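Local coordinates for protein viral CASP8 and FADD-like apoptosis regulator (Molluscum contagiosum virus subtype 1, PDB 2BBR) that inhibits death-receptor-induced apoptosis by interfering with caspase-8 recruitment and activation at the death-inducing signaling complex, and also suppresses host NF-kappa-B activation, at residues Ser9-Phe12 / Leu13-Leu16. Residues are numbered along the deposited sequence; the frame is centred on the assembly and turned at random.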
loop_
_atom_site.group_PDB
_atom_site.type_symbol
_atom_site.label_atom_id
_atom_site.label_comp_id
_atom_site.label_asym_id
_atom_site.label_seq_id
_atom_site.Cartn_x
_atom_site.Cartn_y
_atom_site.Cartn_z
ATOM N N SER A 9 -13.856 13.561 -11.286
ATOM C CA SER A 9 -13.203 14.866 -11.334
ATOM C C SER A 9 -12.333 15.085 -10.104
ATOM O O SER A 9 -12.647 14.592 -9.018
ATOM C CB SER A 9 -14.241 15.986 -11.415
ATOM O OG SER A 9 -14.848 16.205 -10.154
ATOM N N LEU A 10 -11.243 15.827 -10.273
ATOM C CA LEU A 10 -10.338 16.111 -9.165
ATOM C C LEU A 10 -11.029 16.829 -8.010
ATOM O O LEU A 10 -10.840 16.464 -6.851
ATOM C CB LEU A 10 -9.137 16.938 -9.640
ATOM C CG LEU A 10 -8.002 16.175 -10.329
ATOM C CD1 LEU A 10 -8.507 15.523 -11.605
ATOM C CD2 LEU A 10 -6.861 17.132 -10.633
ATOM N N PRO A 11 -11.835 17.867 -8.304
ATOM C CA PRO A 11 -12.520 18.582 -7.222
ATOM C C PRO A 11 -13.265 17.610 -6.309
ATOM O O PRO A 11 -13.221 17.725 -5.084
ATOM C CB PRO A 11 -13.464 19.512 -7.975
ATOM C CG PRO A 11 -12.679 19.837 -9.208
ATOM C CD PRO A 11 -12.137 18.482 -9.609
ATOM N N PHE A 12 -13.947 16.653 -6.926
ATOM C CA PHE A 12 -14.697 15.635 -6.204
ATOM C C PHE A 12 -13.736 14.863 -5.298
ATOM O O PHE A 12 -14.085 14.471 -4.182
ATOM C CB PHE A 12 -15.356 14.692 -7.214
ATOM C CG PHE A 12 -15.984 13.474 -6.602
ATOM C CD1 PHE A 12 -17.149 13.571 -5.851
ATOM C CD2 PHE A 12 -15.415 12.219 -6.801
ATOM C CE1 PHE A 12 -17.742 12.433 -5.307
ATOM C CE2 PHE A 12 -15.999 11.076 -6.261
ATOM C CZ PHE A 12 -17.165 11.185 -5.514
ATOM N N LEU A 13 -12.515 14.672 -5.787
ATOM C CA LEU A 13 -11.479 13.944 -5.061
ATOM C C LEU A 13 -10.872 14.740 -3.906
ATOM O O LEU A 13 -10.749 14.223 -2.794
ATOM C CB LEU A 13 -10.378 13.523 -6.033
ATOM C CG LEU A 13 -10.902 12.840 -7.298
ATOM C CD1 LEU A 13 -9.748 12.524 -8.219
ATOM C CD2 LEU A 13 -11.662 11.575 -6.932
ATOM N N ARG A 14 -10.481 15.985 -4.164
ATOM C CA ARG A 14 -9.898 16.813 -3.111
ATOM C C ARG A 14 -10.864 16.924 -1.938
ATOM O O ARG A 14 -10.451 16.995 -0.780
ATOM C CB ARG A 14 -9.560 18.214 -3.634
ATOM C CG ARG A 14 -8.233 18.305 -4.375
ATOM C CD ARG A 14 -8.309 17.677 -5.756
ATOM N NE ARG A 14 -9.126 18.471 -6.671
ATOM C CZ ARG A 14 -8.826 19.705 -7.064
ATOM N NH1 ARG A 14 -7.723 20.297 -6.625
ATOM N NH2 ARG A 14 -9.631 20.349 -7.900
ATOM N N HIS A 15 -12.154 16.935 -2.246
ATOM C CA HIS A 15 -13.175 17.024 -1.216
ATOM C C HIS A 15 -13.189 15.715 -0.426
ATOM O O HIS A 15 -13.331 15.706 0.796
ATOM C CB HIS A 15 -14.533 17.290 -1.869
ATOM C CG HIS A 15 -15.662 17.396 -0.897
ATOM N ND1 HIS A 15 -16.485 16.334 -0.595
ATOM C CD2 HIS A 15 -16.105 18.439 -0.156
ATOM C CE1 HIS A 15 -17.390 16.719 0.285
ATOM N NE2 HIS A 15 -17.182 17.992 0.568
ATOM N N LEU A 16 -13.029 14.607 -1.135
ATOM C CA LEU A 16 -12.995 13.299 -0.496
ATOM C C LEU A 16 -11.814 13.215 0.478
ATOM O O LEU A 16 -11.931 12.634 1.556
ATOM C CB LEU A 16 -12.875 12.206 -1.563
ATOM C CG LEU A 16 -12.703 10.762 -1.085
ATOM C CD1 LEU A 16 -13.853 10.374 -0.176
ATOM C CD2 LEU A 16 -12.629 9.832 -2.285
HETATM O O HOH W 1 -16.551 14.193 -2.496
#
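L13 lies against the turn that opens helix 10-17, and its CD2 meets CD2 of the F12 ring at 3.8 Å, the two side chains crossing at about a right angle; the partly exposed ring lies beside the buried leucine. With CG turned beside its own backbone N (chi1 -49°), L13 reaches back toward the helix start, where its branch carbon CG presses on S9 O at 3.0 Å, with CD1 and CD2 spread farther off. The same oxygen accepts a hydrogen bond from L13 N at 3.2 Å and starts the i to i+4 ladder continued by R14 N on L10 O (2.8 Å), H15 N on P11 O and L16 N on F12 O. S9 suits the N-cap because its OG accepts a weak bond from F12 N (3.4 Å); P11 has no N-H, which costs nothing in the first turn, where no earlier helical carbonyl could accept one.

Against this close leucine packing, exposed R14 and H15 form a looser, polar side. The flexible R14 chain, bent at chi2 and chi3, curls alongside P11, with NH2 3.4 Å from the proline CG. H15 extends away, its imidazole holding a water that joins ND1 (2.9 Å) to F12 O.

In this first death effector domain, apolar L13 and L16 face inward: L13 touches L46 of helix 42-51 and L55, while L16 packs on L72 of helix 70-77, whose R76 also meets F12 and H15.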